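Long-range contacts in cycloalternan-forming enzyme (Listeria monocytogenes serovar 1/2a, PDB 5F7U), which is a multidomain member of glycoside hydrolase family 31, with a TIM barrel, beta-rich flanking domains and a family 6 carbohydrate-binding module: residues A[749-754]-A[791-796]; A[734-739]-A[760-765]; A[644-649]-A[685-690]. The protein carries 1 engineered substitution. All blocks are in the same frame, centred on the assembly; numbering follows the deposited sequence.

Interaction 1: residues A[749-754]-A[791-796]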
loop_
_atom_site.group_PDB
_atom_site.type_symbol
_atom_site.label_atom_id
_atom_site.label_comp_id
_atom_site.label_asym_id
_atom_site.label_seq_id
_atom_site.Cartn_x
_atom_site.Cartn_y
_atom_site.Cartn_z
ATOM N N ALA A 749 12.458 4.248 -9.067
ATOM C CA ALA A 749 12.159 3.433 -10.233
ATOM C C ALA A 749 12.860 2.074 -10.181
ATOM O O ALA A 749 13.923 1.901 -10.763
ATOM C CB ALA A 749 12.503 4.214 -11.505
ATOM N N PRO A 750 12.261 1.089 -9.467
ATOM C CA PRO A 750 12.985 -0.177 -9.359
ATOM C C PRO A 750 12.985 -0.935 -10.684
ATOM O O PRO A 750 12.133 -0.686 -11.543
ATOM C CB PRO A 750 12.206 -0.936 -8.290
ATOM C CG PRO A 750 10.823 -0.436 -8.415
ATOM C CD PRO A 750 10.964 1.041 -8.760
ATOM N N ILE A 751 13.974 -1.801 -10.860
ATOM C CA ILE A 751 14.052 -2.621 -12.064
ATOM C C ILE A 751 13.389 -3.944 -11.705
ATOM O O ILE A 751 13.935 -4.727 -10.899
ATOM C CB ILE A 751 15.515 -2.829 -12.543
ATOM C CG1 ILE A 751 16.089 -1.567 -13.201
ATOM C CG2 ILE A 751 15.565 -3.906 -13.630
ATOM C CD1 ILE A 751 16.447 -0.424 -12.277
ATOM N N VAL A 752 12.208 -4.186 -12.281
ATOM C CA VAL A 752 11.417 -5.376 -11.914
ATOM C C VAL A 752 11.296 -6.351 -13.083
ATOM O O VAL A 752 10.445 -7.252 -13.074
ATOM C CB VAL A 752 10.012 -5.009 -11.377
ATOM C CG1 VAL A 752 10.140 -4.126 -10.134
ATOM C CG2 VAL A 752 9.202 -4.301 -12.457
ATOM N N GLN A 753 12.163 -6.174 -14.075
ATOM C CA GLN A 753 12.217 -7.077 -15.232
ATOM C C GLN A 753 13.550 -7.785 -15.278
ATOM O O GLN A 753 14.598 -7.163 -15.144
ATOM C CB GLN A 753 12.018 -6.305 -16.532
ATOM C CG GLN A 753 10.669 -5.603 -16.623
ATOM C CD GLN A 753 10.557 -4.737 -17.856
ATOM O OE1 GLN A 753 11.088 -5.084 -18.917
ATOM N NE2 GLN A 753 9.881 -3.594 -17.733
ATOM N N GLU A 754 13.479 -9.102 -15.436
ATOM C CA GLU A 754 14.655 -9.958 -15.535
ATOM C C GLU A 754 15.525 -9.561 -16.735
ATOM O O GLU A 754 15.016 -9.355 -17.843
ATOM C CB GLU A 754 14.199 -11.401 -15.654
ATOM C CG GLU A 754 15.285 -12.454 -15.434
ATOM C CD GLU A 754 14.756 -13.879 -15.596
ATOM O OE1 GLU A 754 13.539 -14.115 -15.461
ATOM O OE2 GLU A 754 15.549 -14.790 -15.893
ATOM N N THR A 791 22.358 -0.955 -9.077
ATOM C CA THR A 791 21.951 0.452 -9.228
ATOM C C THR A 791 20.435 0.610 -9.214
ATOM O O THR A 791 19.712 -0.147 -9.879
ATOM C CB THR A 791 22.540 1.001 -10.551
ATOM O OG1 THR A 791 23.972 0.934 -10.476
ATOM C CG2 THR A 791 22.105 2.445 -10.851
ATOM N N LEU A 792 19.968 1.622 -8.485
ATOM C CA LEU A 792 18.534 1.937 -8.416
ATOM C C LEU A 792 18.327 3.412 -8.762
ATOM O O LEU A 792 18.809 4.260 -8.025
ATOM C CB LEU A 792 18.025 1.684 -6.977
ATOM C CG LEU A 792 16.565 2.025 -6.648
ATOM C CD1 LEU A 792 15.630 0.998 -7.266
ATOM C CD2 LEU A 792 16.363 2.027 -5.150
ATOM N N PRO A 793 17.577 3.731 -9.837
ATOM C CA PRO A 793 17.307 5.159 -10.132
ATOM C C PRO A 793 16.406 5.765 -9.055
ATOM O O PRO A 793 15.308 5.264 -8.829
ATOM C CB PRO A 793 16.549 5.121 -11.471
ATOM C CG PRO A 793 16.786 3.743 -12.022
ATOM C CD PRO A 793 16.982 2.833 -10.842
ATOM N N VAL A 794 16.885 6.804 -8.371
ATOM C CA VAL A 794 16.068 7.546 -7.389
ATOM C C VAL A 794 16.342 9.032 -7.591
ATOM O O VAL A 794 17.503 9.428 -7.657
ATOM C CB VAL A 794 16.361 7.168 -5.915
ATOM C CG1 VAL A 794 15.409 7.919 -4.983
ATOM C CG2 VAL A 794 16.181 5.661 -5.664
ATOM N N PHE A 795 15.277 9.831 -7.676
ATOM C CA PHE A 795 15.389 11.263 -7.974
ATOM C C PHE A 795 14.632 12.112 -6.968
ATOM O O PHE A 795 13.537 11.737 -6.522
ATOM C CB PHE A 795 14.828 11.576 -9.361
ATOM C CG PHE A 795 15.283 10.623 -10.433
ATOM C CD1 PHE A 795 14.642 9.392 -10.603
ATOM C CD2 PHE A 795 16.359 10.959 -11.281
ATOM C CE1 PHE A 795 15.064 8.503 -11.584
ATOM C CE2 PHE A 795 16.765 10.079 -12.282
ATOM C CZ PHE A 795 16.117 8.847 -12.430
ATOM N N ALA A 796 15.207 13.264 -6.627
ATOM C CA ALA A 796 14.528 14.218 -5.754
ATOM C C ALA A 796 13.857 15.307 -6.570
ATOM O O ALA A 796 14.442 15.854 -7.491
ATOM C CB ALA A 796 15.510 14.848 -4.774
#
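Ala749 and Pro793 set the register here, and the packing is tightest around them. Ala749 N donates to Pro793 O over 3.0 Å; the N-H points well at the acceptor (159°) and arrives nearly along the C=O axis (164°). A hydrogen-bonded antiparallel pair would return a second bond, but Pro793 has no N-H. Its CD carbon takes that place: Pro793 CD lies 3.2 Å from Ala749 O, a buried carbonyl oxygen for which the model offers no hydrogen-bond partner. On one flank the methyl carbon Ala749 CB meets Pro793 CB at 4.1 Å. On another, Ile751, with CG1 anti to its own carbonyl carbon, crosses the proline at about a right angle and sets CD1 3.6 Å from Pro793 CD. Leu792 stretches out with CG anti to the backbone N (chi1 177°), so that its CD1 touches Pro750 CA at 3.6 Å. Helix 642-653 covers this apolar layer, Met651 lying on Pro750 and Ala650 on Leu792.

The contact loosens at Thr791. This residue is partly exposed, and its carbonyl oxygen lies 4.1 Å from Ile751 CD1, while its hydroxyl is bound to Asp788 and its side chain lies about 6 Å from a bound glucose. After Ile751 the loop diverges from 791-796 altogether. The adjoining backbone pairing of Leu747 with Phe795 identifies the contact as the point where two neighbouring antiparallel strands, 746-748 and 794-797, part company in the beta sheet of the family 31 C-terminal domain.

Interaction 2: residues A[734-739]-A[760-765]; sequences RDLDEQ and EVYLPE
Two hydrogen bonds from one side-chain amide, that of Gln739, grip both backbone polar atoms of Tyr762. Tyr762 N donates to Gln739 OE1 at 2.9 Å (157°), and Gln739 NE2 donates to Tyr762 O at 2.8 Å in an almost straight bond (172°). Each acceptor is used on a lone pair in its carbonyl plane, and Tyr762 O also lies in the plane of the glutamine amide, so both bonds lie in or near that amide plane, and together they fix its rotation. The glutamine thus imitates a neighbouring strand along strand 758-763 of the family 31 C-terminal domain; that strand's backbone pairing with 781-786 uses the alternate residues Val761 and Leu763.

Gln739 reaches this position with CG in the crowded place between its backbone N and carbonyl carbon (chi1 65°), and is extended beyond it. A water donates to Gln739 OE1 at 2.8 Å and to Glu760 O at 2.9 Å, which gives OE1 a second donor and carries the polar link two residues back along the strand, to Glu760. NE2 has a further hydrogen-bond partner outside the two segments.

Outward from these bonds the contact is apolar. Met723 and Leu747 pack on Gln739, and Met723 also touches Leu736. The tyrosine, with CG anti to its backbone N, leads its ring away from 734-739, to a hydroxyl bonded to Asp730 earlier in the same loop. Leu736 crosses the base of that side chain at about a right angle, its CD1 methyl 3.7 Å from Tyr762 CB and 4.1 Å from Tyr762 CD2.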
loop_
_atom_site.group_PDB
_atom_site.type_symbol
_atom_site.label_atom_id
_atom_site.label_comp_id
_atom_site.label_asym_id
_atom_site.label_seq_id
_atom_site.Cartn_x
_atom_site.Cartn_y
_atom_site.Cartn_z
ATOM N N ARG A 734 -0.677 7.539 -15.778
ATOM C CA ARG A 734 -1.932 6.837 -15.458
ATOM C C ARG A 734 -1.759 5.349 -15.146
ATOM O O ARG A 734 -2.408 4.832 -14.230
ATOM C CB ARG A 734 -2.962 7.025 -16.579
ATOM C CG ARG A 734 -3.495 8.457 -16.684
ATOM C CD ARG A 734 -4.474 8.712 -15.540
ATOM N NE ARG A 734 -4.998 10.073 -15.508
ATOM C CZ ARG A 734 -6.128 10.460 -16.098
ATOM N NH1 ARG A 734 -6.876 9.597 -16.802
ATOM N NH2 ARG A 734 -6.529 11.726 -15.972
ATOM N N ASP A 735 -0.888 4.670 -15.891
ATOM C CA ASP A 735 -0.831 3.215 -15.781
ATOM C C ASP A 735 0.486 2.691 -15.201
ATOM O O ASP A 735 0.682 1.472 -15.102
ATOM C CB ASP A 735 -1.090 2.568 -17.153
ATOM C CG ASP A 735 -2.473 2.895 -17.718
ATOM O OD1 ASP A 735 -3.489 2.812 -17.003
ATOM O OD2 ASP A 735 -2.548 3.202 -18.911
ATOM N N LEU A 736 1.370 3.605 -14.814
ATOM C CA LEU A 736 2.719 3.233 -14.392
ATOM C C LEU A 736 2.706 2.367 -13.143
ATOM O O LEU A 736 2.104 2.740 -12.129
ATOM C CB LEU A 736 3.560 4.486 -14.143
ATOM C CG LEU A 736 3.737 5.413 -15.354
ATOM C CD1 LEU A 736 4.518 6.639 -14.868
ATOM C CD2 LEU A 736 4.463 4.741 -16.513
ATOM N N ASP A 737 3.368 1.215 -13.237
ATOM C CA ASP A 737 3.404 0.282 -12.110
ATOM C C ASP A 737 4.807 -0.205 -11.786
ATOM O O ASP A 737 4.967 -1.164 -11.025
ATOM C CB ASP A 737 2.435 -0.891 -12.365
ATOM C CG ASP A 737 2.738 -1.641 -13.642
ATOM O OD1 ASP A 737 3.771 -1.363 -14.318
ATOM O OD2 ASP A 737 1.890 -2.478 -14.019
ATOM N N GLU A 738 5.828 0.449 -12.361
ATOM C CA GLU A 738 7.218 0.079 -12.120
ATOM C C GLU A 738 8.051 1.264 -11.639
ATOM O O GLU A 738 9.288 1.270 -11.728
ATOM C CB GLU A 738 7.844 -0.599 -13.354
ATOM C CG GLU A 738 7.038 -1.786 -13.873
ATOM C CD GLU A 738 7.717 -2.568 -14.997
ATOM O OE1 GLU A 738 8.832 -2.205 -15.434
ATOM O OE2 GLU A 738 7.134 -3.603 -15.417
ATOM N N GLN A 739 7.357 2.259 -11.097
ATOM C CA GLN A 739 7.993 3.376 -10.394
ATOM C C GLN A 739 6.960 3.945 -9.442
ATOM O O GLN A 739 5.762 3.646 -9.568
ATOM C CB GLN A 739 8.470 4.460 -11.363
ATOM C CG GLN A 739 7.341 5.177 -12.114
ATOM C CD GLN A 739 7.891 6.189 -13.104
ATOM O OE1 GLN A 739 8.438 5.822 -14.133
ATOM N NE2 GLN A 739 7.737 7.468 -12.789
ATOM N N GLU A 760 13.408 2.592 -18.168
ATOM C CA GLU A 760 12.612 3.776 -18.521
ATOM C C GLU A 760 12.078 4.375 -17.238
ATOM O O GLU A 760 11.588 3.635 -16.366
ATOM C CB GLU A 760 11.426 3.384 -19.402
ATOM C CG GLU A 760 11.808 3.149 -20.844
ATOM C CD GLU A 760 10.613 2.795 -21.728
ATOM O OE1 GLU A 760 9.446 2.811 -21.273
ATOM O OE2 GLU A 760 10.848 2.484 -22.891
ATOM N N VAL A 761 12.210 5.696 -17.093
ATOM C CA VAL A 761 11.636 6.397 -15.940
ATOM C C VAL A 761 10.799 7.548 -16.461
ATOM O O VAL A 761 11.336 8.432 -17.147
ATOM C CB VAL A 761 12.707 6.967 -14.980
ATOM C CG1 VAL A 761 12.029 7.555 -13.733
ATOM C CG2 VAL A 761 13.716 5.896 -14.567
ATOM N N TYR A 762 9.507 7.557 -16.153
ATOM C CA TYR A 762 8.712 8.706 -16.568
ATOM C C TYR A 762 8.899 9.825 -15.537
ATOM O O TYR A 762 8.664 9.604 -14.329
ATOM C CB TYR A 762 7.198 8.389 -16.752
ATOM C CG TYR A 762 6.480 9.696 -17.045
ATOM C CD1 TYR A 762 6.693 10.371 -18.263
ATOM C CD2 TYR A 762 5.704 10.330 -16.061
ATOM C CE1 TYR A 762 6.102 11.595 -18.515
ATOM C CE2 TYR A 762 5.105 11.563 -16.302
ATOM C CZ TYR A 762 5.323 12.199 -17.524
ATOM O OH TYR A 762 4.752 13.425 -17.787
ATOM N N LEU A 763 9.335 11.005 -16.004
ATOM C CA LEU A 763 9.493 12.152 -15.125
ATOM C C LEU A 763 8.384 13.155 -15.366
ATOM O O LEU A 763 8.306 13.721 -16.456
ATOM C CB LEU A 763 10.859 12.822 -15.331
ATOM C CG LEU A 763 12.079 11.933 -15.082
ATOM C CD1 LEU A 763 13.328 12.728 -15.446
ATOM C CD2 LEU A 763 12.144 11.416 -13.644
ATOM N N PRO A 764 7.532 13.387 -14.351
ATOM C CA PRO A 764 6.528 14.447 -14.474
ATOM C C PRO A 764 7.169 15.822 -14.595
ATOM O O PRO A 764 8.365 15.983 -14.350
ATOM C CB PRO A 764 5.758 14.365 -13.155
ATOM C CG PRO A 764 6.003 12.981 -12.661
ATOM C CD PRO A 764 7.438 12.711 -13.045
ATOM N N GLU A 765 6.365 16.810 -14.989
ATOM C CA GLU A 765 6.890 18.150 -15.244
ATOM C C GLU A 765 7.578 18.681 -13.976
ATOM O O GLU A 765 7.163 18.374 -12.878
ATOM C CB GLU A 765 5.788 19.078 -15.773
ATOM C CG GLU A 765 6.158 19.616 -17.152
ATOM C CD GLU A 765 4.978 19.959 -18.042
ATOM O OE1 GLU A 765 4.359 21.028 -17.827
ATOM O OE2 GLU A 765 4.697 19.177 -18.990
HETATM O O HOH W 1 9.237 3.197 -14.728
#

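Interaction 3: residues A[644-649]-A[685-690]; sequences LYKRAT and ETILPT
Lys646 loses more surface to this contact than any other residue, followed by Ile687 and Thr690, and the three define how helix 642-653 meets the start of helix 687-700. The first of these helices connects the seventh and eighth strands of the TIM barrel; the second comes after the eighth, so the contact lies among the helices outside the barrel.

The lysine leaves its helix with CG anti to the carbonyl carbon (chi1 -75°) and then runs fully extended across the interface. Its methylenes do the packing. Lys646 CG lies 4.0 Å from Thr690 CG2, the two side chains crossing at about a right angle, and farther out Lys646 CE passes 4.1 Å from Ile687 CG1 and 3.7 Å from Thr690 OG1. At the tip, Lys646 NZ donates to Thr686 OG1 over 2.8 Å.

Ile687 uses its other branch on the neighbouring side chain: CG2, anti to the backbone N, touches Tyr645 CD2 at 3.6 Å, approaching the ring obliquely. Thr649 hydrogen-bonds back to its own helix, OG1 donating over 2.7 Å to Tyr645 O from above the carbonyl plane, and that oxygen also accepts from Thr649 N.

Lys646 NZ additionally forms a salt bridge to Asp790 OD1, the same oxygen that bonds Thr690 OG1, while Thr686 OG1 is bonded to Asp684. This network of one ammonium, two hydroxyls and two carboxylates would stabilise the charged lysine in its buried setting, and through Asp790 it ties the barrel helices to the C-terminal domain.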
loop_
_atom_site.group_PDB
_atom_site.type_symbol
_atom_site.label_atom_id
_atom_site.label_comp_id
_atom_site.label_asym_id
_atom_site.label_seq_id
_atom_site.Cartn_x
_atom_site.Cartn_y
_atom_site.Cartn_z
ATOM N N LEU A 644 17.763 -11.191 -8.992
ATOM C CA LEU A 644 16.478 -10.896 -8.334
ATOM C C LEU A 644 16.705 -10.388 -6.912
ATOM O O LEU A 644 16.055 -9.424 -6.488
ATOM C CB LEU A 644 15.542 -12.117 -8.311
ATOM C CG LEU A 644 14.212 -11.914 -7.551
ATOM C CD1 LEU A 644 13.339 -10.775 -8.112
ATOM C CD2 LEU A 644 13.403 -13.193 -7.560
ATOM N N TYR A 645 17.601 -11.048 -6.180
ATOM C CA TYR A 645 17.838 -10.667 -4.796
ATOM C C TYR A 645 18.279 -9.189 -4.724
ATOM O O TYR A 645 17.782 -8.441 -3.883
ATOM C CB TYR A 645 18.846 -11.598 -4.125
ATOM C CG TYR A 645 18.887 -11.387 -2.625
ATOM C CD1 TYR A 645 17.972 -12.040 -1.794
ATOM C CD2 TYR A 645 19.818 -10.504 -2.044
ATOM C CE1 TYR A 645 17.987 -11.844 -0.431
ATOM C CE2 TYR A 645 19.829 -10.297 -0.673
ATOM C CZ TYR A 645 18.908 -10.966 0.122
ATOM O OH TYR A 645 18.910 -10.781 1.486
ATOM N N LYS A 646 19.186 -8.790 -5.616
ATOM C CA LYS A 646 19.724 -7.421 -5.632
ATOM C C LYS A 646 18.660 -6.397 -6.036
ATOM O O LYS A 646 18.555 -5.317 -5.426
ATOM C CB LYS A 646 20.947 -7.329 -6.568
ATOM C CG LYS A 646 22.201 -7.953 -5.986
ATOM C CD LYS A 646 23.356 -7.723 -6.947
ATOM C CE LYS A 646 24.702 -8.117 -6.343
ATOM N NZ LYS A 646 25.748 -7.770 -7.355
ATOM N N ARG A 647 17.849 -6.744 -7.039
ATOM C CA ARG A 647 16.772 -5.850 -7.502
ATOM C C ARG A 647 15.715 -5.650 -6.434
ATOM O O ARG A 647 15.258 -4.521 -6.212
ATOM C CB ARG A 647 16.132 -6.369 -8.801
ATOM C CG ARG A 647 17.057 -6.399 -10.012
ATOM C CD ARG A 647 17.618 -5.009 -10.317
ATOM N NE ARG A 647 18.199 -4.889 -11.652
ATOM C CZ ARG A 647 18.921 -3.854 -12.054
ATOM N NH1 ARG A 647 19.111 -2.812 -11.236
ATOM N NH2 ARG A 647 19.414 -3.846 -13.280
ATOM N N ALA A 648 15.350 -6.743 -5.767
ATOM C CA ALA A 648 14.360 -6.735 -4.705
ATOM C C ALA A 648 14.875 -5.965 -3.485
ATOM O O ALA A 648 14.127 -5.178 -2.905
ATOM C CB ALA A 648 14.000 -8.158 -4.324
ATOM N N THR A 649 16.140 -6.185 -3.128
ATOM C CA THR A 649 16.785 -5.470 -2.022
ATOM C C THR A 649 16.658 -3.960 -2.202
ATOM O O THR A 649 16.250 -3.264 -1.272
ATOM C CB THR A 649 18.273 -5.836 -1.928
ATOM O OG1 THR A 649 18.402 -7.194 -1.521
ATOM C CG2 THR A 649 19.032 -4.924 -0.959
ATOM N N GLU A 685 29.319 -13.221 -3.919
ATOM C CA GLU A 685 29.762 -12.460 -2.748
ATOM C C GLU A 685 29.344 -10.984 -2.791
ATOM O O GLU A 685 29.187 -10.358 -1.743
ATOM C CB GLU A 685 31.281 -12.592 -2.543
ATOM C CG GLU A 685 31.699 -13.982 -2.048
ATOM C CD GLU A 685 33.174 -14.102 -1.655
ATOM O OE1 GLU A 685 33.854 -13.080 -1.365
ATOM O OE2 GLU A 685 33.672 -15.253 -1.603
ATOM N N THR A 686 29.149 -10.445 -4.002
ATOM C CA THR A 686 28.801 -9.023 -4.164
ATOM C C THR A 686 27.383 -8.681 -3.663
ATOM O O THR A 686 27.050 -7.506 -3.538
ATOM C CB THR A 686 28.936 -8.540 -5.618
ATOM O OG1 THR A 686 27.931 -9.174 -6.426
ATOM C CG2 THR A 686 30.335 -8.849 -6.173
ATOM N N ILE A 687 26.575 -9.704 -3.362
ATOM C CA ILE A 687 25.255 -9.488 -2.752
ATOM C C ILE A 687 25.372 -8.719 -1.434
ATOM O O ILE A 687 24.582 -7.807 -1.171
ATOM C CB ILE A 687 24.497 -10.820 -2.539
ATOM C CG1 ILE A 687 23.916 -11.320 -3.871
ATOM C CG2 ILE A 687 23.369 -10.664 -1.526
ATOM C CD1 ILE A 687 23.382 -12.738 -3.808
ATOM N N LEU A 688 26.362 -9.092 -0.619
ATOM C CA LEU A 688 26.524 -8.452 0.683
ATOM C C LEU A 688 26.762 -6.930 0.613
ATOM O O LEU A 688 26.006 -6.188 1.264
ATOM C CB LEU A 688 27.526 -9.187 1.600
ATOM C CG LEU A 688 27.668 -8.535 2.988
ATOM C CD1 LEU A 688 26.385 -8.662 3.819
ATOM C CD2 LEU A 688 28.859 -9.135 3.715
ATOM N N PRO A 689 27.777 -6.462 -0.163
ATOM C CA PRO A 689 27.966 -5.000 -0.245
ATOM C C PRO A 689 26.796 -4.258 -0.890
ATOM O O PRO A 689 26.502 -3.131 -0.484
ATOM C CB PRO A 689 29.258 -4.830 -1.074
ATOM C CG PRO A 689 29.551 -6.174 -1.653
ATOM C CD PRO A 689 28.955 -7.176 -0.703
ATOM N N THR A 690 26.103 -4.902 -1.833
ATOM C CA THR A 690 24.913 -4.297 -2.434
ATOM C C THR A 690 23.776 -4.192 -1.414
ATOM O O THR A 690 23.140 -3.130 -1.286
ATOM C CB THR A 690 24.498 -5.047 -3.719
ATOM O OG1 THR A 690 25.588 -4.961 -4.643
ATOM C CG2 THR A 690 23.265 -4.415 -4.344
#

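How the interactions relate
Interaction 3 closes first along the chain, within the TIM-barrel range; interactions 1 and 2 follow in the C-terminal domain, where their segments alternate: 734-739, 749-754, 760-765, 791-796. The centres of interactions 1 and 2 are 11 Å apart and the two touch, with Gln753 NE2 2.9 Å from Glu738 OE1 in a probable hydrogen bond and Ala749 CB packed on Val761 CG2. Interaction 1 lies 14 Å, centre to centre, from interaction 3, and Arg647 of helix 642-653 packs against Ile751 and Thr791. Interactions 2 and 3, 24 Å apart between centres, do not touch. Interaction 1 therefore sits where loops at the strand ends of the C-terminal domain abut helix 642-653 of the barrel.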